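Local structure of amino acid ABC transporter, periplasmic amino acid-binding protein, putative (Streptococcus pneumoniae, 4I62) at residues Ile69-Ala74 against Leu104-Val109; Phe121-Tyr126 against Lys244-Leu249; Tyr54-Asp59 against Gln63-Asp68. The protein binds L-arginine in the cleft of a type II periplasmic-binding-protein fold and probably delivers it to an amino acid ABC transporter. One frame throughout, in Å; residues are numbered along the deposited sequence. Where two conformers were deposited one is given.

Contact 1 of 3, residues Ile69-Ala74 against Leu104-Val109; sequences IELAKA and LAISGV. With ARG (arginine), chain B.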
loop_
_atom_site.group_PDB
_atom_site.type_symbol
_atom_site.label_atom_id
_atom_site.label_comp_id
_atom_site.label_asym_id
_atom_site.label_seq_id
_atom_site.Cartn_x
_atom_site.Cartn_y
_atom_site.Cartn_z
ATOM N N ILE A 69 -5.511 -7.507 -5.319
ATOM C CA ILE A 69 -5.481 -8.567 -6.327
ATOM C C ILE A 69 -6.927 -8.830 -6.786
ATOM O O ILE A 69 -7.188 -9.011 -7.984
ATOM C CB ILE A 69 -4.835 -9.869 -5.787
ATOM C CG1 ILE A 69 -3.327 -9.743 -5.645
ATOM C CG2 ILE A 69 -5.138 -11.045 -6.709
ATOM C CD1 ILE A 69 -2.797 -8.691 -4.727
ATOM N N GLU A 70 -7.881 -8.844 -5.851
ATOM C CA GLU A 70 -9.284 -9.028 -6.235
ATOM C C GLU A 70 -9.795 -7.858 -7.075
ATOM O O GLU A 70 -10.545 -8.070 -8.037
ATOM C CB GLU A 70 -10.120 -9.268 -4.978
ATOM C CG GLU A 70 -9.706 -10.526 -4.219
ATOM C CD GLU A 70 -9.778 -11.767 -5.088
ATOM O OE1 GLU A 70 -10.840 -11.980 -5.706
ATOM O OE2 GLU A 70 -8.795 -12.533 -5.180
ATOM N N LEU A 71 -9.396 -6.633 -6.745
ATOM C CA LEU A 71 -9.721 -5.478 -7.571
ATOM C C LEU A 71 -9.131 -5.636 -8.966
ATOM O O LEU A 71 -9.807 -5.405 -9.973
ATOM C CB LEU A 71 -9.208 -4.211 -6.908
ATOM C CG LEU A 71 -9.367 -2.886 -7.663
ATOM C CD1 LEU A 71 -10.811 -2.616 -8.084
ATOM C CD2 LEU A 71 -8.815 -1.714 -6.875
ATOM N N ALA A 72 -7.866 -6.055 -9.043
ATOM C CA ALA A 72 -7.205 -6.270 -10.332
ATOM C C ALA A 72 -7.949 -7.312 -11.182
ATOM O O ALA A 72 -8.106 -7.149 -12.368
ATOM C CB ALA A 72 -5.753 -6.696 -10.113
ATOM N N LYS A 73 -8.360 -8.418 -10.540
ATOM C CA LYS A 73 -9.123 -9.451 -11.249
ATOM C C LYS A 73 -10.436 -8.892 -11.801
ATOM O O LYS A 73 -10.838 -9.220 -12.928
ATOM C CB LYS A 73 -9.443 -10.611 -10.295
ATOM C CG LYS A 73 -8.273 -11.510 -9.948
ATOM C CD LYS A 73 -8.732 -12.571 -8.901
ATOM C CE LYS A 73 -7.611 -13.472 -8.424
ATOM N NZ LYS A 73 -8.146 -14.338 -7.338
ATOM N N ALA A 74 -11.110 -8.067 -11.014
ATOM C CA ALA A 74 -12.366 -7.485 -11.463
ATOM C C ALA A 74 -12.152 -6.562 -12.661
ATOM O O ALA A 74 -12.953 -6.546 -13.599
ATOM C CB ALA A 74 -13.091 -6.766 -10.303
ATOM N N LEU A 104 -1.053 -0.827 -15.086
ATOM C CA LEU A 104 -1.649 -0.207 -13.895
ATOM C C LEU A 104 -0.728 -0.467 -12.724
ATOM O O LEU A 104 -0.073 -1.507 -12.687
ATOM C CB LEU A 104 -3.023 -0.821 -13.545
ATOM C CG LEU A 104 -4.109 -0.697 -14.592
ATOM C CD1 LEU A 104 -5.352 -1.456 -14.131
ATOM C CD2 LEU A 104 -4.439 0.783 -14.889
ATOM N N ALA A 105 -0.752 0.449 -11.762
ATOM C CA ALA A 105 -0.235 0.166 -10.424
ATOM C C ALA A 105 -1.441 0.038 -9.510
ATOM O O ALA A 105 -2.196 1.006 -9.349
ATOM C CB ALA A 105 0.677 1.276 -9.926
ATOM N N ILE A 106 -1.607 -1.148 -8.930
ATOM C CA ILE A 106 -2.649 -1.382 -7.927
ATOM C C ILE A 106 -1.887 -1.954 -6.725
ATOM O O ILE A 106 -1.601 -3.156 -6.670
ATOM C CB ILE A 106 -3.772 -2.343 -8.396
ATOM C CG1 ILE A 106 -4.301 -1.928 -9.775
ATOM C CG2 ILE A 106 -4.884 -2.327 -7.350
ATOM C CD1 ILE A 106 -5.391 -2.870 -10.320
ATOM N N SER A 107 -1.511 -1.063 -5.802
ATOM C CA SER A 107 -0.500 -1.434 -4.831
ATOM C C SER A 107 -0.604 -0.551 -3.591
ATOM O O SER A 107 0.430 -0.133 -3.025
ATOM C CB SER A 107 0.900 -1.346 -5.454
ATOM O OG SER A 107 1.911 -2.004 -4.677
ATOM N N GLY A 108 -1.831 -0.230 -3.187
ATOM C CA GLY A 108 -2.020 0.669 -2.057
ATOM C C GLY A 108 -1.417 2.044 -2.315
ATOM O O GLY A 108 -0.879 2.663 -1.400
ATOM N N VAL A 109 -1.543 2.531 -3.544
ATOM C CA VAL A 109 -0.890 3.774 -3.966
ATOM C C VAL A 109 -1.696 5.012 -3.576
ATOM O O VAL A 109 -2.862 5.164 -4.019
ATOM C CB VAL A 109 -0.649 3.798 -5.495
ATOM C CG1 VAL A 109 0.010 5.091 -5.927
ATOM C CG2 VAL A 109 0.160 2.614 -5.938
HETATM N N ARG B . 0.324 4.448 0.413
HETATM C CA ARG B . 1.799 4.633 0.375
HETATM C C ARG B . 2.244 5.299 -0.924
HETATM O O ARG B . 1.481 5.282 -1.912
HETATM C CB ARG B . 2.521 3.326 0.641
HETATM C CG ARG B . 2.114 2.200 -0.313
HETATM C CD ARG B . 3.044 1.009 -0.216
HETATM N NE ARG B . 2.458 -0.133 -0.893
HETATM C CZ ARG B . 3.026 -1.315 -1.019
HETATM N NH1 ARG B . 2.397 -2.284 -1.675
HETATM N NH2 ARG B . 4.232 -1.531 -0.497
HETATM O OXT ARG B . 3.416 5.803 -0.941
#
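Ile-106 carries the whole apolar contact with residues 69-74, reaching them with two of its methyls. CD1, at the end of an extended branch, meets Ala-72 CB at 3.8 Å, and CG2 rests against Leu-71 CD2 at 4.0 Å. The two branches part at CB: CG1 lies beside the backbone N (chi1 -49°) and carries CD1 to the alanine, while CG2 stands anti to that N and faces the leucine. All three residues are buried, and Tyr-125 also touches both Leu-71 and Ile-106. The far rim of the helix is different: there Lys-73 NZ reaches back one turn to Glu-70 OE2 at 2.9 Å, a surface salt bridge on the syn side of the carboxylate that has no part in the packing. Beyond Ile-106 the chain turns polar and meets the bound arginine. Ser-107 O accepts from the ligand's NE at 2.9 Å and from its NH1. NH1 also bonds Ser-107 OG, at 3.1 Å. Gly-108 O takes the ligand N at 2.8 Å. The chemistry is therefore split along a few residues: an oily side chain fastens the segment to the helix, and the carbonyls after it are presented to the cationic groups of the substrate.

Contact 2 of 3, residues Phe121-Tyr126 against Lys244-Leu249; sequences FSTPYY and KTIQKL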
loop_
_atom_site.group_PDB
_atom_site.type_symbol
_atom_site.label_atom_id
_atom_site.label_comp_id
_atom_site.label_asym_id
_atom_site.label_seq_id
_atom_site.Cartn_x
_atom_site.Cartn_y
_atom_site.Cartn_z
ATOM N N PHE A 121 -4.959 9.002 -12.284
ATOM C CA PHE A 121 -5.421 8.167 -11.201
ATOM C C PHE A 121 -6.886 7.848 -11.372
ATOM O O PHE A 121 -7.687 8.687 -11.794
ATOM C CB PHE A 121 -5.259 8.862 -9.840
ATOM C CG PHE A 121 -3.863 8.805 -9.273
ATOM C CD1 PHE A 121 -3.419 7.637 -8.707
ATOM C CD2 PHE A 121 -3.027 9.903 -9.284
ATOM C CE1 PHE A 121 -2.150 7.565 -8.128
ATOM C CE2 PHE A 121 -1.743 9.826 -8.717
ATOM C CZ PHE A 121 -1.317 8.657 -8.142
ATOM N N SER A 122 -7.256 6.647 -10.987
ATOM C CA SER A 122 -8.659 6.329 -10.810
ATOM C C SER A 122 -9.285 7.191 -9.734
ATOM O O SER A 122 -8.586 7.864 -8.935
ATOM C CB SER A 122 -8.831 4.860 -10.413
ATOM O OG SER A 122 -8.421 4.622 -9.078
ATOM N N THR A 123 -10.608 7.156 -9.672
ATOM C CA THR A 123 -11.306 7.629 -8.500
ATOM C C THR A 123 -10.757 6.860 -7.266
ATOM O O THR A 123 -10.309 5.720 -7.376
ATOM C CB THR A 123 -12.797 7.394 -8.686
ATOM O OG1 THR A 123 -13.536 8.194 -7.768
ATOM C CG2 THR A 123 -13.176 5.967 -8.471
ATOM N N PRO A 124 -10.775 7.473 -6.080
ATOM C CA PRO A 124 -10.184 6.772 -4.937
ATOM C C PRO A 124 -11.002 5.569 -4.510
ATOM O O PRO A 124 -12.261 5.569 -4.637
ATOM C CB PRO A 124 -10.221 7.816 -3.812
ATOM C CG PRO A 124 -10.410 9.124 -4.476
ATOM C CD PRO A 124 -11.027 8.900 -5.813
ATOM N N TYR A 125 -10.333 4.571 -3.973
ATOM C CA TYR A 125 -11.000 3.385 -3.480
ATOM C C TYR A 125 -10.817 3.092 -2.000
ATOM O O TYR A 125 -11.433 2.135 -1.512
ATOM C CB TYR A 125 -10.715 2.138 -4.323
ATOM C CG TYR A 125 -9.294 1.633 -4.253
ATOM C CD1 TYR A 125 -8.900 0.745 -3.269
ATOM C CD2 TYR A 125 -8.355 1.996 -5.222
ATOM C CE1 TYR A 125 -7.580 0.250 -3.220
ATOM C CE2 TYR A 125 -7.045 1.510 -5.201
ATOM C CZ TYR A 125 -6.676 0.631 -4.190
ATOM O OH TYR A 125 -5.396 0.129 -4.169
ATOM N N TYR A 126 -9.976 3.853 -1.299
ATOM C CA TYR A 126 -9.798 3.622 0.133
ATOM C C TYR A 126 -9.240 4.898 0.709
ATOM O O TYR A 126 -8.512 5.638 0.011
ATOM C CB TYR A 126 -8.777 2.504 0.384
ATOM C CG TYR A 126 -8.697 2.065 1.813
ATOM C CD1 TYR A 126 -9.646 1.199 2.319
ATOM C CD2 TYR A 126 -7.691 2.501 2.663
ATOM C CE1 TYR A 126 -9.622 0.786 3.643
ATOM C CE2 TYR A 126 -7.675 2.107 4.022
ATOM C CZ TYR A 126 -8.632 1.239 4.483
ATOM O OH TYR A 126 -8.613 0.818 5.803
ATOM N N LYS A 244 -15.471 2.369 -13.540
ATOM C CA LYS A 244 -16.709 1.597 -13.560
ATOM C C LYS A 244 -16.621 0.441 -12.561
ATOM O O LYS A 244 -17.578 0.130 -11.865
ATOM C CB LYS A 244 -16.955 1.057 -14.974
ATOM C CG LYS A 244 -18.135 0.114 -15.089
ATOM C CD LYS A 244 -18.218 -0.456 -16.498
ATOM C CE LYS A 244 -19.509 -1.221 -16.736
ATOM N NZ LYS A 244 -19.770 -2.243 -15.693
ATOM N N THR A 245 -15.459 -0.208 -12.528
ATOM C CA THR A 245 -15.242 -1.346 -11.639
ATOM C C THR A 245 -15.231 -0.929 -10.167
ATOM O O THR A 245 -15.893 -1.557 -9.334
ATOM C CB THR A 245 -13.942 -2.096 -12.022
ATOM O OG1 THR A 245 -13.978 -2.462 -13.391
ATOM C CG2 THR A 245 -13.748 -3.342 -11.179
ATOM N N ILE A 246 -14.492 0.145 -9.859
ATOM C CA ILE A 246 -14.476 0.646 -8.498
ATOM C C ILE A 246 -15.878 1.055 -8.058
ATOM O O ILE A 246 -16.304 0.713 -6.957
ATOM C CB ILE A 246 -13.464 1.801 -8.335
ATOM C CG1 ILE A 246 -12.032 1.258 -8.496
ATOM C CG2 ILE A 246 -13.628 2.462 -6.982
ATOM C CD1 ILE A 246 -10.987 2.375 -8.692
ATOM N N GLN A 247 -16.598 1.784 -8.903
ATOM C CA GLN A 247 -17.965 2.220 -8.591
ATOM C C GLN A 247 -18.871 1.026 -8.227
ATOM O O GLN A 247 -19.597 1.043 -7.250
ATOM C CB GLN A 247 -18.515 2.996 -9.794
ATOM C CG GLN A 247 -19.997 3.469 -9.678
ATOM C CD GLN A 247 -20.474 4.281 -10.888
ATOM O OE1 GLN A 247 -21.186 3.768 -11.768
ATOM N NE2 GLN A 247 -20.135 5.563 -10.911
ATOM N N LYS A 248 -18.787 -0.021 -9.034
ATOM C CA LYS A 248 -19.599 -1.203 -8.801
ATOM C C LYS A 248 -19.255 -1.866 -7.463
ATOM O O LYS A 248 -20.149 -2.243 -6.690
ATOM C CB LYS A 248 -19.368 -2.179 -9.963
ATOM C CG LYS A 248 -20.104 -3.490 -9.837
ATOM C CD LYS A 248 -19.739 -4.464 -10.956
ATOM C CE LYS A 248 -20.088 -3.905 -12.322
ATOM N NZ LYS A 248 -20.182 -4.978 -13.364
ATOM N N LEU A 249 -17.960 -2.015 -7.201
ATOM C CA LEU A 249 -17.527 -2.672 -5.969
ATOM C C LEU A 249 -17.838 -1.843 -4.727
ATOM O O LEU A 249 -18.131 -2.408 -3.670
ATOM C CB LEU A 249 -16.029 -3.006 -6.017
ATOM C CG LEU A 249 -15.608 -4.071 -7.026
ATOM C CD1 LEU A 249 -14.098 -4.111 -7.155
ATOM C CD2 LEU A 249 -16.083 -5.434 -6.619
#
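Ile-246 is the residue of 244-249 that meets the bend Ser-122 to Tyr-125, and it can be followed atom by atom. CB lies 4.2 Å from Thr-123 CG2, at the edge of contact. CG2, anti to the backbone N, rests against Thr-123 CG2 at 3.8 Å and Tyr-125 CB at 4.0 Å, with Pro-124 O close by. The other branch leaves through CG1, beside the backbone N (chi1 -68°), and runs on extended to CD1. That terminal methyl lies against the Ser-122 side chain, nearest its OG at 3.4 Å, and Thr-123 O at 3.7 Å, and approaches the Tyr-125 ring obliquely. The threonine and isoleucine side chains lie alongside each other, running opposite ways. The two oxygens that CD1 touches are engaged with each other: Ser-122 OG donates to Thr-123 O at 2.8 Å, coming from above the carbonyl plane, and OG is also bonded to Val-229 N. Nearby, Asp-243 and Lys-250 of the same helix bond Thr-123 N and Pro-124 O, so polar grips flank the isoleucine. No hydrogen bond joins the two segments; these oxygens have polar partners already, which probably makes the methyl's place there cheap, and the contact is van der Waals packing.

Contact 3 of 3, residues Tyr54-Asp59 against Gln63-Asp68; sequences YQKVVD and QIVGSD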
loop_
_atom_site.group_PDB
_atom_site.type_symbol
_atom_site.label_atom_id
_atom_site.label_comp_id
_atom_site.label_asym_id
_atom_site.label_seq_id
_atom_site.Cartn_x
_atom_site.Cartn_y
_atom_site.Cartn_z
ATOM N N TYR A 54 -0.152 -9.228 -0.397
ATOM C CA TYR A 54 0.793 -9.885 0.492
ATOM C C TYR A 54 1.015 -11.290 -0.033
ATOM O O TYR A 54 0.315 -11.776 -0.929
ATOM C CB TYR A 54 0.284 -9.870 1.945
ATOM C CG TYR A 54 -1.058 -10.554 2.196
ATOM C CD1 TYR A 54 -2.251 -9.866 1.946
ATOM C CD2 TYR A 54 -1.134 -11.858 2.715
ATOM C CE1 TYR A 54 -3.466 -10.436 2.214
ATOM C CE2 TYR A 54 -2.365 -12.446 2.952
ATOM C CZ TYR A 54 -3.519 -11.734 2.706
ATOM O OH TYR A 54 -4.758 -12.294 2.945
ATOM N N GLN A 55 2.022 -11.944 0.537
ATOM C CA GLN A 55 2.320 -13.333 0.213
ATOM C C GLN A 55 1.722 -14.239 1.262
ATOM O O GLN A 55 1.953 -14.051 2.474
ATOM C CB GLN A 55 3.825 -13.580 0.119
ATOM C CG GLN A 55 4.522 -12.828 -0.998
ATOM C CD GLN A 55 5.976 -13.229 -1.123
ATOM O OE1 GLN A 55 6.291 -14.291 -1.660
ATOM N NE2 GLN A 55 6.867 -12.395 -0.612
ATOM N N LYS A 56 0.980 -15.236 0.808
ATOM C CA LYS A 56 0.362 -16.193 1.705
ATOM C C LYS A 56 0.848 -17.569 1.300
ATOM O O LYS A 56 0.835 -17.898 0.112
ATOM C CB LYS A 56 -1.164 -16.107 1.544
ATOM C CG LYS A 56 -1.947 -17.001 2.472
ATOM C CD LYS A 56 -3.449 -16.747 2.302
ATOM C CE LYS A 56 -4.303 -17.731 3.106
ATOM N NZ LYS A 56 -3.927 -17.693 4.560
ATOM N N VAL A 57 1.233 -18.421 2.246
ATOM C CA VAL A 57 1.588 -19.787 1.888
ATOM C C VAL A 57 0.301 -20.580 1.673
ATOM O O VAL A 57 -0.571 -20.666 2.561
ATOM C CB VAL A 57 2.465 -20.448 2.952
ATOM C CG1 VAL A 57 3.034 -21.756 2.411
ATOM C CG2 VAL A 57 3.567 -19.488 3.378
ATOM N N VAL A 58 0.183 -21.149 0.483
ATOM C CA VAL A 58 -0.984 -21.915 0.099
ATOM C C VAL A 58 -0.446 -23.231 -0.447
ATOM O O VAL A 58 0.299 -23.228 -1.422
ATOM C CB VAL A 58 -1.798 -21.155 -0.982
ATOM C CG1 VAL A 58 -2.991 -21.975 -1.382
ATOM C CG2 VAL A 58 -2.272 -19.819 -0.437
ATOM N N ASP A 59 -0.789 -24.345 0.194
ATOM C CA ASP A 59 -0.357 -25.647 -0.308
ATOM C C ASP A 59 1.169 -25.691 -0.490
ATOM O O ASP A 59 1.682 -26.264 -1.458
ATOM C CB ASP A 59 -1.090 -25.944 -1.627
ATOM C CG ASP A 59 -1.103 -27.403 -1.992
ATOM O OD1 ASP A 59 -1.047 -28.257 -1.083
ATOM O OD2 ASP A 59 -1.208 -27.686 -3.212
ATOM N N GLN A 63 1.912 -17.452 -2.485
ATOM C CA GLN A 63 1.017 -16.930 -3.515
ATOM C C GLN A 63 0.717 -15.474 -3.198
ATOM O O GLN A 63 0.534 -15.132 -2.027
ATOM C CB GLN A 63 -0.303 -17.701 -3.469
ATOM C CG GLN A 63 -0.192 -19.136 -3.964
ATOM C CD GLN A 63 -0.423 -19.236 -5.452
ATOM O OE1 GLN A 63 0.399 -18.789 -6.249
ATOM N NE2 GLN A 63 -1.536 -19.844 -5.837
ATOM N N ILE A 64 0.659 -14.617 -4.213
ATOM C CA ILE A 64 0.289 -13.217 -4.017
ATOM C C ILE A 64 -1.217 -13.102 -3.981
ATOM O O ILE A 64 -1.905 -13.494 -4.945
ATOM C CB ILE A 64 0.861 -12.339 -5.126
ATOM C CG1 ILE A 64 2.383 -12.361 -5.100
ATOM C CG2 ILE A 64 0.383 -10.890 -4.973
ATOM C CD1 ILE A 64 3.040 -11.702 -6.306
ATOM N N VAL A 65 -1.734 -12.548 -2.885
ATOM C CA VAL A 65 -3.162 -12.432 -2.654
ATOM C C VAL A 65 -3.452 -11.075 -2.017
ATOM O O VAL A 65 -2.535 -10.375 -1.594
ATOM C CB VAL A 65 -3.667 -13.557 -1.709
ATOM C CG1 VAL A 65 -3.433 -14.933 -2.311
ATOM C CG2 VAL A 65 -3.008 -13.461 -0.364
ATOM N N GLY A 66 -4.728 -10.720 -1.943
ATOM C CA GLY A 66 -5.165 -9.550 -1.198
ATOM C C GLY A 66 -6.270 -8.772 -1.902
ATOM O O GLY A 66 -6.651 -9.082 -3.052
ATOM N N SER A 67 -6.785 -7.736 -1.237
ATOM C CA SER A 67 -7.913 -7.024 -1.811
ATOM C C SER A 67 -7.570 -6.312 -3.113
ATOM O O SER A 67 -8.441 -6.175 -3.979
ATOM C CB SER A 67 -8.492 -6.042 -0.801
ATOM O OG SER A 67 -7.535 -5.092 -0.382
ATOM N N ASP A 68 -6.323 -5.858 -3.287
ATOM C CA ASP A 68 -5.939 -5.213 -4.531
ATOM C C ASP A 68 -5.839 -6.254 -5.654
ATOM O O ASP A 68 -6.033 -5.922 -6.825
ATOM C CB ASP A 68 -4.562 -4.524 -4.414
ATOM C CG ASP A 68 -4.615 -3.112 -3.842
ATOM O OD1 ASP A 68 -5.708 -2.535 -3.718
ATOM O OD2 ASP A 68 -3.507 -2.562 -3.578
#
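Tyr-54 and Val-65 face each other as a hydrogen-bonded antiparallel pair, each satisfying the other's backbone. Tyr-54 N gives to Val-65 O at 2.9 Å, and Val-65 N returns a nearly straight bond (170° at the hydrogen) to Tyr-54 O. Two residues on, Lys-56 N bonds Gln-63 O at 2.9 Å and Gln-63 N bonds Lys-56 O at 2.8 Å, with this last donor tilted from the carbonyl plane. Gln-55 and Ile-64 form the non-hydrogen-bonded pair in between, with CA-H...O contacts from Ile-64 CA to Tyr-54 O and Gln-55 CA to Gln-63 O, both 3.4 Å. On the face bearing Tyr-54, Lys-56, Gln-63 and Val-65, the tyrosine's chi1 of 59° sets CG between the backbone N and carbonyl carbon, laying the ring over Val-65. CG2 of that valine makes a CH-pi contact 3.7 Å from the ring centroid. Lys-56 CB touches the same methyl at 3.7 Å, while its ammonium NZ is bonded to Ala-265 O; Tyr-54 OH has a weak bond to Ala-262 O. Gly-66, whose phi of 140° would press a beta carbon against the preceding carbonyl, stands at the N-cap of helix 67-79. The whole is a two-stranded antiparallel beta hairpin running straight into a helix.

Helix 67-79 ties the set together: contact 3 ends on its first two residues and contact 1 takes up the six that follow, with Ile-64 CG2 and Ile-69 CD1 packed 3.9 Å apart. Asp-68 is the polar hub. Its OD2 lies 2.9 Å from Gly-108 N in contact 1, a hydrogen bond, and its OD1 bonds Tyr-125 OH of contact 2, weakly. Asp-68 thus stands behind the ligand-binding segment 104-109 as a second-shell residue. Contacts 1 and 2, centres about 10 Å apart, share a hydrophobic seam in which Leu-71 CD1 meets Leu-249 CD1 at 3.7 Å. Contact 1 alone touches the arginine; the Tyr-125 and Tyr-54 side chains are each about 9 Å from it, nearest atoms.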